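Alpha-L-rhamnosidase (Aspergillus terreus, PDB 6GSZ) probably hydrolyses terminal non-reducing alpha-L-rhamnose residues of alpha-L-rhamnosides, as a multidomain, calcium-binding glycoside hydrolase. Local coordinates at residues T14-G19 / Y184-V189; L72-E77 / P103-P108; F332-V337 / G735-E740; P437-L442 / S726-V731. One frame throughout, in Å; residues are numbered along the deposited sequence.

From the N terminus, contact 1 (14-19 with 184-189) closes a loop of 164 intervening residues and joins the N-terminal immunoglobulin-like domain to a beta sheet of the following beta-rich domain. Contact 2 (72-77 with 103-108) lies within that loop and works inside the immunoglobulin-like domain; the two touch where Y184 OH meets L105 N and I18 O meets G104 N. Contact 3 (332-337 with 735-740) opens later and spans nearly 400 residues, tying the concanavalin-like region to the six-hairpin glycosidase domain. Contact 4 (437-442 with 726-731) nests within it, and Q730 reaches G735 and W739. The two pairs lie on opposite sides of the chain's centre.

Contact 1: T14-G19 / Y184-V189; sequences TALGIG and YNTYDV. With CA (calcium ion), chain L.
G17 and T186 face each other with CA atoms 5.2 Å apart, where the chain turns a corner at L16 and G17 beside strand 185-188. The contact is a seam between two beta domains, the immunoglobulin-like N-terminal domain and the sheet containing strand 182-188. With CG anti to the backbone N (chi1 173°), L16 reaches over T186, its CG 3.8 Å from T186 CG2, while CD2 leans on the backbone at D188 N. T186 turns OG1 toward the glycine, where it sits close to G17 CA, 3.4 Å away; the positive phi of G17 favours glycine. Polar groups are joined through water. One water lies between L16 O and T186 O; a second is within hydrogen-bonding distance of G17 O, Y184 O and T186 OG1, 2.9 Å from that hydroxyl oxygen. G17 O also takes a hydrogen bond from S303, and Y184 OH is hydrogen-bonded to L105 N, which fastens the tyrosine to the neighbouring loop. At the far end D188 extends its carboxylate to a calcium ion that four waters also ligate. Its other oxygen, OD1, is hydrogen-bonded to T190 OG1, so the two oxygens have separate tasks. D188 OD2 binds the calcium at 2.3 Å.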
loop_
_atom_site.group_PDB
_atom_site.type_symbol
_atom_site.label_atom_id
_atom_site.label_comp_id
_atom_site.label_asym_id
_atom_site.label_seq_id
_atom_site.Cartn_x
_atom_site.Cartn_y
_atom_site.Cartn_z
ATOM N N THR A 14 4.996 -0.908 15.383
ATOM C CA THR A 14 5.451 -1.567 16.595
ATOM C C THR A 14 6.703 -2.367 16.233
ATOM O O THR A 14 6.887 -2.716 15.081
ATOM C CB THR A 14 4.391 -2.506 17.197
ATOM O OG1 THR A 14 4.192 -3.622 16.335
ATOM C CG2 THR A 14 3.066 -1.828 17.442
ATOM N N ALA A 15 7.547 -2.652 17.226
ATOM C CA ALA A 15 8.887 -3.153 16.941
ATOM C C ALA A 15 9.176 -4.448 17.703
ATOM O O ALA A 15 10.002 -4.518 18.591
ATOM C CB ALA A 15 9.899 -2.048 17.177
ATOM N N LEU A 16 8.488 -5.517 17.304
ATOM C CA LEU A 16 8.719 -6.879 17.833
ATOM C C LEU A 16 9.232 -7.764 16.688
ATOM O O LEU A 16 8.511 -7.988 15.702
ATOM C CB LEU A 16 7.436 -7.417 18.470
ATOM C CG LEU A 16 7.525 -8.888 18.886
ATOM C CD1 LEU A 16 8.620 -9.098 19.922
ATOM C CD2 LEU A 16 6.184 -9.410 19.387
ATOM N N GLY A 17 10.454 -8.268 16.844
ATOM C CA GLY A 17 11.034 -9.181 15.890
ATOM C C GLY A 17 11.647 -8.516 14.672
ATOM O O GLY A 17 11.727 -9.093 13.582
ATOM N N ILE A 18 12.138 -7.278 14.875
ATOM C CA ILE A 18 12.659 -6.456 13.792
ATOM C C ILE A 18 14.047 -6.942 13.346
ATOM O O ILE A 18 14.752 -7.704 14.021
ATOM C CB ILE A 18 12.656 -4.962 14.163
ATOM C CG1 ILE A 18 13.639 -4.630 15.274
ATOM C CG2 ILE A 18 11.238 -4.520 14.515
ATOM C CD1 ILE A 18 13.878 -3.145 15.470
ATOM N N GLY A 19 14.479 -6.420 12.201
ATOM C CA GLY A 19 15.749 -6.781 11.603
ATOM C C GLY A 19 16.925 -5.913 12.032
ATOM O O GLY A 19 18.067 -6.245 11.767
ATOM N N TYR A 184 9.270 -13.462 7.733
ATOM C CA TYR A 184 8.764 -14.280 8.821
ATOM C C TYR A 184 8.248 -13.348 9.910
ATOM O O TYR A 184 8.671 -12.166 10.002
ATOM C CB TYR A 184 9.801 -15.247 9.425
ATOM C CG TYR A 184 10.841 -14.520 10.232
ATOM C CD1 TYR A 184 11.948 -13.949 9.639
ATOM C CD2 TYR A 184 10.716 -14.449 11.598
ATOM C CE1 TYR A 184 12.841 -13.201 10.400
ATOM C CE2 TYR A 184 11.607 -13.719 12.366
ATOM C CZ TYR A 184 12.682 -13.111 11.765
ATOM O OH TYR A 184 13.545 -12.407 12.565
ATOM N N ASN A 185 7.319 -13.813 10.717
ATOM C CA ASN A 185 6.641 -13.038 11.733
ATOM C C ASN A 185 7.042 -13.448 13.139
ATOM O O ASN A 185 7.387 -14.604 13.372
ATOM C CB ASN A 185 5.134 -13.025 11.548
ATOM C CG ASN A 185 4.761 -12.633 10.136
ATOM O OD1 ASN A 185 4.088 -13.388 9.406
ATOM N ND2 ASN A 185 5.239 -11.473 9.706
ATOM N N THR A 186 6.952 -12.509 14.071
ATOM C CA THR A 186 7.272 -12.710 15.459
ATOM C C THR A 186 6.056 -12.351 16.316
ATOM O O THR A 186 5.455 -11.262 16.149
ATOM C CB THR A 186 8.466 -11.845 15.876
ATOM O OG1 THR A 186 9.587 -12.156 15.056
ATOM C CG2 THR A 186 8.823 -12.094 17.332
ATOM N N TYR A 187 5.704 -13.235 17.265
ATOM C CA TYR A 187 4.572 -13.011 18.144
ATOM C C TYR A 187 4.999 -13.237 19.596
ATOM O O TYR A 187 5.750 -14.180 19.908
ATOM C CB TYR A 187 3.451 -13.991 17.815
ATOM C CG TYR A 187 2.954 -13.877 16.397
ATOM C CD1 TYR A 187 2.030 -12.900 16.027
ATOM C CD2 TYR A 187 3.392 -14.748 15.406
ATOM C CE1 TYR A 187 1.579 -12.773 14.718
ATOM C CE2 TYR A 187 2.901 -14.667 14.110
ATOM C CZ TYR A 187 1.967 -13.705 13.750
ATOM O OH TYR A 187 1.461 -13.647 12.486
ATOM N N ASP A 188 4.419 -12.433 20.484
ATOM C CA ASP A 188 4.558 -12.643 21.917
ATOM C C ASP A 188 3.449 -13.599 22.372
ATOM O O ASP A 188 2.274 -13.241 22.401
ATOM C CB ASP A 188 4.503 -11.325 22.660
ATOM C CG ASP A 188 4.537 -11.457 24.172
ATOM O OD1 ASP A 188 4.551 -12.605 24.665
ATOM O OD2 ASP A 188 4.552 -10.387 24.848
ATOM N N VAL A 189 3.828 -14.848 22.615
ATOM C CA VAL A 189 2.863 -15.899 22.953
ATOM C C VAL A 189 2.924 -16.259 24.446
ATOM O O VAL A 189 2.385 -17.291 24.864
ATOM C CB VAL A 189 3.027 -17.133 22.056
ATOM C CG1 VAL A 189 2.827 -16.768 20.609
ATOM C CG2 VAL A 189 4.344 -17.837 22.263
HETATM CA CA CA L . 3.510 -8.330 25.096
HETATM O O HOH W 1 5.524 -8.522 15.554
HETATM O O HOH W 2 9.706 -11.000 12.424
HETATM O O HOH W 3 2.536 -10.388 26.580
HETATM O O HOH W 4 4.352 -8.140 27.600
HETATM O O HOH W 5 5.808 -7.730 25.272
HETATM O O HOH W 6 1.285 -9.568 23.988
#

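Contact 2: L72-E77 / P103-P108; sequences LQSGEE and PGLLTP
P103 packs its ring against a type II beta turn, Q73 to E76, in the immunoglobulin-like domain, where the end of strand 99-103 and the loop after it meet the loop before strand 78-86. The ring lies nearly perpendicular to the L72 side chain, P103 CG lying 3.5 Å from L72 CB, and its CD comes within 3.2 Å of E76 O. The carbonyl of P103 receives G75 N at 2.9 Å, the donor standing above the carbonyl plane. G104 follows with a second carbonyl, which accepts from S74 OG; the serine has OG anti to its backbone N (chi1 173°), and the donor is tilted 27° from the carbonyl plane. Two successive carbonyls thus grip the two central residues of the turn. L105 adds CD2 alongside the serine hydroxyl. L106 then lays CD1 against the backbone of S74, and its own N is hydrogen-bonded to D110. Within the turn, E76 N donates to Q73 O, and the E76 carboxylate is shared: OE2 forms a salt bridge with R47, while OE1 uses its anti lone pair to accept Q73 N at 2.9 Å.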
loop_
_atom_site.group_PDB
_atom_site.type_symbol
_atom_site.label_atom_id
_atom_site.label_comp_id
_atom_site.label_asym_id
_atom_site.label_seq_id
_atom_site.Cartn_x
_atom_site.Cartn_y
_atom_site.Cartn_z
ATOM N N LEU A 72 21.302 -4.041 19.977
ATOM C CA LEU A 72 20.437 -5.080 20.529
ATOM C C LEU A 72 20.791 -6.441 19.915
ATOM O O LEU A 72 21.116 -6.557 18.755
ATOM C CB LEU A 72 18.974 -4.728 20.250
ATOM C CG LEU A 72 18.479 -3.445 20.910
ATOM C CD1 LEU A 72 17.205 -2.966 20.255
ATOM C CD2 LEU A 72 18.272 -3.657 22.398
ATOM N N GLN A 73 20.744 -7.463 20.760
ATOM C CA GLN A 73 20.937 -8.857 20.304
ATOM C C GLN A 73 19.604 -9.461 19.808
ATOM O O GLN A 73 18.505 -9.002 20.157
ATOM C CB GLN A 73 21.553 -9.635 21.478
ATOM C CG GLN A 73 22.942 -9.129 21.845
ATOM C CD GLN A 73 23.609 -9.960 22.911
ATOM O OE1 GLN A 73 23.337 -11.139 23.051
ATOM N NE2 GLN A 73 24.495 -9.349 23.667
ATOM N N SER A 74 19.697 -10.610 19.120
ATOM C CA SER A 74 18.518 -11.371 18.722
ATOM C C SER A 74 17.688 -11.706 19.962
ATOM O O SER A 74 18.239 -12.241 20.961
ATOM C CB SER A 74 18.971 -12.643 18.026
ATOM O OG SER A 74 17.839 -13.478 17.783
ATOM N N GLY A 75 16.384 -11.410 19.919
ATOM C CA GLY A 75 15.500 -11.709 21.032
ATOM C C GLY A 75 15.650 -10.811 22.249
ATOM O O GLY A 75 14.981 -11.044 23.268
ATOM N N GLU A 76 16.449 -9.733 22.163
ATOM C CA GLU A 76 16.696 -8.873 23.326
ATOM C C GLU A 76 15.753 -7.676 23.286
ATOM O O GLU A 76 15.789 -6.878 22.326
ATOM C CB GLU A 76 18.128 -8.348 23.337
ATOM C CG GLU A 76 18.436 -7.521 24.584
ATOM C CD GLU A 76 19.814 -6.883 24.632
ATOM O OE1 GLU A 76 20.543 -6.929 23.612
ATOM O OE2 GLU A 76 20.163 -6.378 25.740
ATOM N N GLU A 77 14.914 -7.554 24.312
ATOM C CA GLU A 77 13.982 -6.424 24.415
ATOM C C GLU A 77 14.622 -5.271 25.194
ATOM O O GLU A 77 15.223 -5.472 26.269
ATOM C CB GLU A 77 12.713 -6.835 25.160
ATOM C CG GLU A 77 11.614 -5.808 25.208
ATOM C CD GLU A 77 10.435 -6.221 26.068
ATOM O OE1 GLU A 77 10.570 -6.160 27.318
ATOM O OE2 GLU A 77 9.376 -6.528 25.494
ATOM N N PRO A 103 14.833 -7.129 18.443
ATOM C CA PRO A 103 15.129 -7.798 17.186
ATOM C C PRO A 103 14.629 -9.245 17.172
ATOM O O PRO A 103 14.527 -9.900 18.220
ATOM C CB PRO A 103 16.652 -7.769 17.098
ATOM C CG PRO A 103 17.047 -6.632 18.019
ATOM C CD PRO A 103 16.070 -6.757 19.170
ATOM N N GLY A 104 14.419 -9.730 15.946
ATOM C CA GLY A 104 14.041 -11.117 15.686
ATOM C C GLY A 104 15.249 -12.037 15.605
ATOM O O GLY A 104 16.211 -11.916 16.348
ATOM N N LEU A 105 15.115 -13.045 14.749
ATOM C CA LEU A 105 16.142 -14.047 14.513
ATOM C C LEU A 105 17.018 -13.580 13.349
ATOM O O LEU A 105 16.557 -13.511 12.201
ATOM C CB LEU A 105 15.461 -15.395 14.209
ATOM C CG LEU A 105 14.507 -15.912 15.268
ATOM C CD1 LEU A 105 14.017 -17.299 14.902
ATOM C CD2 LEU A 105 15.161 -15.976 16.638
ATOM N N LEU A 106 18.237 -13.145 13.679
ATOM C CA LEU A 106 19.000 -12.333 12.735
ATOM C C LEU A 106 19.921 -13.132 11.806
ATOM O O LEU A 106 20.314 -12.636 10.766
ATOM C CB LEU A 106 19.833 -11.316 13.509
ATOM C CG LEU A 106 19.073 -10.405 14.460
ATOM C CD1 LEU A 106 20.032 -9.605 15.328
ATOM C CD2 LEU A 106 18.191 -9.485 13.655
ATOM N N THR A 107 20.246 -14.372 12.174
ATOM C CA THR A 107 21.071 -15.224 11.391
ATOM C C THR A 107 20.426 -16.599 11.288
ATOM O O THR A 107 19.582 -16.937 12.103
ATOM C CB THR A 107 22.442 -15.432 12.049
ATOM O OG1 THR A 107 22.289 -16.201 13.247
ATOM C CG2 THR A 107 23.144 -14.147 12.403
ATOM N N PRO A 108 20.799 -17.441 10.296
ATOM C CA PRO A 108 20.306 -18.819 10.270
ATOM C C PRO A 108 20.488 -19.572 11.586
ATOM O O PRO A 108 19.582 -20.296 11.979
ATOM C CB PRO A 108 21.090 -19.426 9.109
ATOM C CG PRO A 108 21.271 -18.251 8.169
ATOM C CD PRO A 108 21.629 -17.127 9.119
#

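Contact 3: F332-V337 / G735-E740; sequences FGQNLV and GTTTWE
Two hydrogen bonds join Q334 and N335 to T736. The first is side chain to backbone: Q334 NE2 donates to T736 O at 2.8 Å with an N-H...O angle of 162°. The second is backbone to side chain: N335 N donates to T736 OG1 at 2.9 Å. The Q334 amide is gripped twice, because NE2 also donates to N335 O at 2.9 Å. Both acceptors lie close to the plane of the amide, while the donor stands above the plane of each carbonyl; together the two bonds fix the rotation of the amide. A bend at chi2 (65°) turns CD back toward the threonine.

This is a junction between domains: the corner at G333 and Q334, leading into strand 335-337 of the concanavalin-like region, meets a loop of the six-hairpin glycosidase domain. Farther along that loop, E740 touches the bound glucose and forms a salt bridge with R464.

Among the amide and hydroxyl groups nearby, N335 ND2 lies 3.2 Å from T737 OG1, the two side chains running crosswise. Each polar atom has a partner outside the segments: ND2 is hydrogen-bonded to E358 OE2, and T737 OG1 to F759 O.

Van der Waals contacts complete the interface. The Q334 and T736 side chains run past one another in opposing senses, with Q334 OE1 3.5 Å from T736 CB. T736 CG2 rests near G333 O, and T737 CG2 lies 3.4 Å from N335 O. W448 of helix 437-453 packs against Q334.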
loop_
_atom_site.group_PDB
_atom_site.type_symbol
_atom_site.label_atom_id
_atom_site.label_comp_id
_atom_site.label_asym_id
_atom_site.label_seq_id
_atom_site.Cartn_x
_atom_site.Cartn_y
_atom_site.Cartn_z
ATOM N N PHE A 332 -23.398 -4.522 0.193
ATOM C CA PHE A 332 -22.666 -3.921 1.325
ATOM C C PHE A 332 -22.523 -2.390 1.211
ATOM O O PHE A 332 -21.955 -1.774 2.121
ATOM C CB PHE A 332 -21.316 -4.616 1.473
ATOM C CG PHE A 332 -21.549 -5.965 2.088
ATOM C CD1 PHE A 332 -21.744 -6.101 3.447
ATOM C CD2 PHE A 332 -21.672 -7.074 1.275
ATOM C CE1 PHE A 332 -22.014 -7.350 3.983
ATOM C CE2 PHE A 332 -21.960 -8.326 1.800
ATOM C CZ PHE A 332 -22.118 -8.452 3.156
ATOM N N GLY A 333 -23.002 -1.791 0.113
ATOM C CA GLY A 333 -23.008 -0.322 -0.038
ATOM C C GLY A 333 -21.666 0.294 -0.405
ATOM O O GLY A 333 -21.573 1.511 -0.636
ATOM N N GLN A 334 -20.638 -0.529 -0.489
ATOM C CA GLN A 334 -19.252 -0.117 -0.695
ATOM C C GLN A 334 -18.573 -1.268 -1.420
ATOM O O GLN A 334 -18.765 -2.409 -1.016
ATOM C CB GLN A 334 -18.565 0.159 0.640
ATOM C CG GLN A 334 -17.067 0.417 0.509
ATOM C CD GLN A 334 -16.713 1.675 -0.259
ATOM O OE1 GLN A 334 -17.247 2.768 0.033
ATOM N NE2 GLN A 334 -15.801 1.529 -1.237
ATOM N N ASN A 335 -17.784 -0.940 -2.443
ATOM C CA ASN A 335 -16.917 -1.894 -3.102
ATOM C C ASN A 335 -15.666 -2.021 -2.228
ATOM O O ASN A 335 -14.851 -1.085 -2.165
ATOM C CB ASN A 335 -16.589 -1.423 -4.517
ATOM C CG ASN A 335 -15.847 -2.440 -5.353
ATOM O OD1 ASN A 335 -15.919 -3.645 -5.069
ATOM N ND2 ASN A 335 -15.200 -2.003 -6.422
ATOM N N LEU A 336 -15.561 -3.136 -1.517
ATOM C CA LEU A 336 -14.559 -3.364 -0.515
ATOM C C LEU A 336 -13.728 -4.588 -0.862
ATOM O O LEU A 336 -14.027 -5.336 -1.791
ATOM C CB LEU A 336 -15.185 -3.445 0.878
ATOM C CG LEU A 336 -16.326 -4.438 1.074
ATOM C CD1 LEU A 336 -15.766 -5.780 1.371
ATOM C CD2 LEU A 336 -17.230 -4.001 2.217
ATOM N N VAL A 337 -12.674 -4.771 -0.082
ATOM C CA VAL A 337 -11.712 -5.853 -0.281
ATOM C C VAL A 337 -11.530 -6.592 1.032
ATOM O O VAL A 337 -11.260 -5.989 2.057
ATOM C CB VAL A 337 -10.367 -5.339 -0.833
ATOM C CG1 VAL A 337 -9.371 -6.469 -0.963
ATOM C CG2 VAL A 337 -10.589 -4.693 -2.184
ATOM N N GLY A 735 -20.375 4.790 -8.126
ATOM C CA GLY A 735 -19.056 4.306 -7.779
ATOM C C GLY A 735 -18.669 4.652 -6.354
ATOM O O GLY A 735 -18.978 5.758 -5.884
ATOM N N THR A 736 -17.994 3.713 -5.680
ATOM C CA THR A 736 -17.515 3.888 -4.321
ATOM C C THR A 736 -15.993 3.650 -4.225
ATOM O O THR A 736 -15.430 3.629 -3.126
ATOM C CB THR A 736 -18.289 2.992 -3.345
ATOM O OG1 THR A 736 -18.205 1.624 -3.740
ATOM C CG2 THR A 736 -19.742 3.399 -3.232
ATOM N N THR A 737 -15.373 3.539 -5.397
ATOM C CA THR A 737 -13.955 3.321 -5.619
ATOM C C THR A 737 -13.650 4.015 -6.940
ATOM O O THR A 737 -14.569 4.300 -7.686
ATOM C CB THR A 737 -13.609 1.830 -5.700
ATOM O OG1 THR A 737 -14.523 1.154 -6.553
ATOM C CG2 THR A 737 -13.571 1.180 -4.340
ATOM N N THR A 738 -12.371 4.243 -7.229
ATOM C CA THR A 738 -11.989 4.701 -8.561
ATOM C C THR A 738 -11.864 3.483 -9.471
ATOM O O THR A 738 -11.469 2.398 -9.056
ATOM C CB THR A 738 -10.719 5.565 -8.505
ATOM O OG1 THR A 738 -9.632 4.921 -7.824
ATOM C CG2 THR A 738 -10.984 6.897 -7.839
ATOM N N TRP A 739 -12.174 3.690 -10.758
ATOM C CA TRP A 739 -12.245 2.579 -11.731
ATOM C C TRP A 739 -11.000 2.589 -12.620
ATOM O O TRP A 739 -10.366 3.616 -12.840
ATOM C CB TRP A 739 -13.503 2.683 -12.599
ATOM C CG TRP A 739 -14.780 2.809 -11.836
ATOM C CD1 TRP A 739 -15.052 2.474 -10.541
ATOM C CD2 TRP A 739 -16.027 3.233 -12.407
ATOM N NE1 TRP A 739 -16.383 2.683 -10.263
ATOM C CE2 TRP A 739 -17.000 3.167 -11.389
ATOM C CE3 TRP A 739 -16.379 3.722 -13.668
ATOM C CZ2 TRP A 739 -18.339 3.511 -11.612
ATOM C CZ3 TRP A 739 -17.693 4.076 -13.893
ATOM C CH2 TRP A 739 -18.658 3.965 -12.880
ATOM N N GLU A 740 -10.652 1.437 -13.163
ATOM C CA GLU A 740 -9.522 1.279 -14.072
ATOM C C GLU A 740 -9.654 2.183 -15.295
ATOM O O GLU A 740 -8.687 2.852 -15.674
ATOM C CB GLU A 740 -9.458 -0.185 -14.476
ATOM C CG GLU A 740 -8.369 -0.571 -15.455
ATOM C CD GLU A 740 -8.296 -2.058 -15.764
ATOM O OE1 GLU A 740 -9.367 -2.715 -15.770
ATOM O OE2 GLU A 740 -7.146 -2.522 -16.020
#

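Contact 4: P437-L442 / S726-V731; sequences PLISKL and SWLYQV
L728 carries CG anti to its carbonyl carbon (chi1 -64°), and L442 carries CG anti to its backbone N (chi1 178°), which sets each CG between two helices. The two leucine side chains meet almost perpendicularly. L728 splits its branches: CD1 meets L438 CB at 3.8 Å and also I439 CG1, while CD2 lies 3.5 Å from L438 O and touches L442 CB. V731 does likewise, setting CG1 against K441 CG at 3.8 Å and against L438 CD2, with CG2 over the backbone of L442. L442 CD2 reaches W727 CB at 3.8 Å. The W727 ring meets W742 edge-to-face, and its NE1 is hydrogen-bonded to V764 O. The interface between the segments is apolar; K441 contributes its CB and CG here, while its amine end leads away. L438 and V731 also line the pocket of a bound 2-(2-methoxyethoxy)ethanol, probably from the crystallisation liquor. S726 N-caps the second helix, its OG accepting Y729 N at 3.2 Å. The axes of 437-442 and 727-731 approach to 9.5 Å and cross at 89° within the six-hairpin glycosidase domain. Around this pair, L719 of helix 712-719 packs on I439 and L442, and F432 and C434 of strand 430-434 back I439.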
loop_
_atom_site.group_PDB
_atom_site.type_symbol
_atom_site.label_atom_id
_atom_site.label_comp_id
_atom_site.label_asym_id
_atom_site.label_seq_id
_atom_site.Cartn_x
_atom_site.Cartn_y
_atom_site.Cartn_z
ATOM N N PRO A 437 -20.271 17.875 -2.158
ATOM C CA PRO A 437 -20.420 16.495 -1.711
ATOM C C PRO A 437 -19.900 15.457 -2.708
ATOM O O PRO A 437 -19.486 14.377 -2.279
ATOM C CB PRO A 437 -21.911 16.299 -1.423
ATOM C CG PRO A 437 -22.604 17.560 -1.861
ATOM C CD PRO A 437 -21.573 18.556 -2.316
ATOM N N LEU A 438 -19.944 15.766 -4.009
ATOM C CA LEU A 438 -19.405 14.826 -4.997
ATOM C C LEU A 438 -17.874 14.754 -4.875
ATOM O O LEU A 438 -17.307 13.686 -5.047
ATOM C CB LEU A 438 -19.834 15.200 -6.412
ATOM C CG LEU A 438 -21.343 15.247 -6.652
ATOM C CD1 LEU A 438 -21.628 15.631 -8.087
ATOM C CD2 LEU A 438 -22.005 13.938 -6.308
ATOM N N ILE A 439 -17.190 15.892 -4.709
ATOM C CA ILE A 439 -15.718 15.896 -4.605
ATOM C C ILE A 439 -15.328 15.261 -3.261
ATOM O O ILE A 439 -14.336 14.502 -3.174
ATOM C CB ILE A 439 -15.165 17.320 -4.788
ATOM C CG1 ILE A 439 -15.454 17.818 -6.197
ATOM C CG2 ILE A 439 -13.674 17.391 -4.498
ATOM C CD1 ILE A 439 -15.060 19.253 -6.415
ATOM N N SER A 440 -16.103 15.521 -2.203
ATOM C CA SER A 440 -15.835 14.813 -0.929
ATOM C C SER A 440 -15.970 13.288 -1.119
ATOM O O SER A 440 -15.134 12.530 -0.600
ATOM C CB SER A 440 -16.734 15.258 0.201
ATOM O OG SER A 440 -16.543 16.629 0.474
ATOM N N LYS A 441 -17.002 12.852 -1.857
ATOM C CA LYS A 441 -17.168 11.426 -2.098
ATOM C C LYS A 441 -16.026 10.883 -2.963
ATOM O O LYS A 441 -15.577 9.746 -2.747
ATOM C CB LYS A 441 -18.516 11.147 -2.764
ATOM C CG LYS A 441 -18.790 9.672 -3.064
ATOM C CD LYS A 441 -18.800 8.792 -1.831
ATOM C CE LYS A 441 -19.504 7.469 -2.037
ATOM N NZ LYS A 441 -19.490 6.650 -0.792
ATOM N N LEU A 442 -15.588 11.646 -3.965
ATOM C CA LEU A 442 -14.416 11.246 -4.771
ATOM C C LEU A 442 -13.229 10.898 -3.862
ATOM O O LEU A 442 -12.589 9.860 -4.050
ATOM C CB LEU A 442 -14.036 12.340 -5.758
ATOM C CG LEU A 442 -12.798 12.057 -6.605
ATOM C CD1 LEU A 442 -12.976 10.782 -7.447
ATOM C CD2 LEU A 442 -12.466 13.285 -7.458
ATOM N N SER A 726 -14.637 11.563 -16.875
ATOM C CA SER A 726 -14.321 12.482 -15.796
ATOM C C SER A 726 -14.259 11.684 -14.492
ATOM O O SER A 726 -14.654 10.512 -14.447
ATOM C CB SER A 726 -15.359 13.588 -15.664
ATOM O OG SER A 726 -16.602 13.032 -15.275
ATOM N N TRP A 727 -13.771 12.289 -13.426
ATOM C CA TRP A 727 -13.783 11.632 -12.111
ATOM C C TRP A 727 -15.193 11.507 -11.519
ATOM O O TRP A 727 -15.586 10.443 -11.043
ATOM C CB TRP A 727 -12.875 12.361 -11.141
ATOM C CG TRP A 727 -11.434 12.296 -11.507
ATOM C CD1 TRP A 727 -10.554 11.321 -11.160
ATOM C CD2 TRP A 727 -10.672 13.274 -12.235
ATOM N NE1 TRP A 727 -9.317 11.580 -11.682
ATOM C CE2 TRP A 727 -9.351 12.791 -12.322
ATOM C CE3 TRP A 727 -10.985 14.487 -12.846
ATOM C CZ2 TRP A 727 -8.344 13.480 -12.993
ATOM C CZ3 TRP A 727 -9.992 15.167 -13.518
ATOM C CH2 TRP A 727 -8.691 14.672 -13.580
ATOM N N LEU A 728 -15.973 12.590 -11.552
ATOM C CA LEU A 728 -17.260 12.582 -10.857
ATOM C C LEU A 728 -18.306 11.791 -11.630
ATOM O O LEU A 728 -19.315 11.423 -11.031
ATOM C CB LEU A 728 -17.747 14.015 -10.596
ATOM C CG LEU A 728 -16.867 14.831 -9.678
ATOM C CD1 LEU A 728 -17.538 16.158 -9.327
ATOM C CD2 LEU A 728 -16.457 14.077 -8.433
ATOM N N TYR A 729 -18.064 11.502 -12.910
ATOM C CA TYR A 729 -18.951 10.551 -13.596
ATOM C C TYR A 729 -19.002 9.253 -12.795
ATOM O O TYR A 729 -20.053 8.666 -12.613
ATOM C CB TYR A 729 -18.466 10.288 -15.014
ATOM C CG TYR A 729 -19.092 9.095 -15.676
ATOM C CD1 TYR A 729 -20.388 9.160 -16.126
ATOM C CD2 TYR A 729 -18.395 7.915 -15.852
ATOM C CE1 TYR A 729 -20.982 8.070 -16.738
ATOM C CE2 TYR A 729 -18.959 6.809 -16.460
ATOM C CZ TYR A 729 -20.269 6.889 -16.908
ATOM O OH TYR A 729 -20.844 5.806 -17.510
ATOM N N GLN A 730 -17.826 8.790 -12.360
ATOM C CA GLN A 730 -17.790 7.502 -11.657
ATOM C C GLN A 730 -18.565 7.609 -10.332
ATOM O O GLN A 730 -19.263 6.676 -9.954
ATOM C CB GLN A 730 -16.339 7.035 -11.439
ATOM C CG GLN A 730 -15.516 7.044 -12.709
ATOM C CD GLN A 730 -14.149 6.412 -12.605
ATOM O OE1 GLN A 730 -13.587 6.300 -11.514
ATOM N NE2 GLN A 730 -13.589 6.003 -13.745
ATOM N N VAL A 731 -18.552 8.792 -9.702
ATOM C CA VAL A 731 -19.256 9.044 -8.448
ATOM C C VAL A 731 -20.791 9.038 -8.675
ATOM O O VAL A 731 -21.570 8.412 -7.924
ATOM C CB VAL A 731 -18.780 10.376 -7.820
ATOM C CG1 VAL A 731 -19.615 10.721 -6.605
ATOM C CG2 VAL A 731 -17.301 10.274 -7.410
#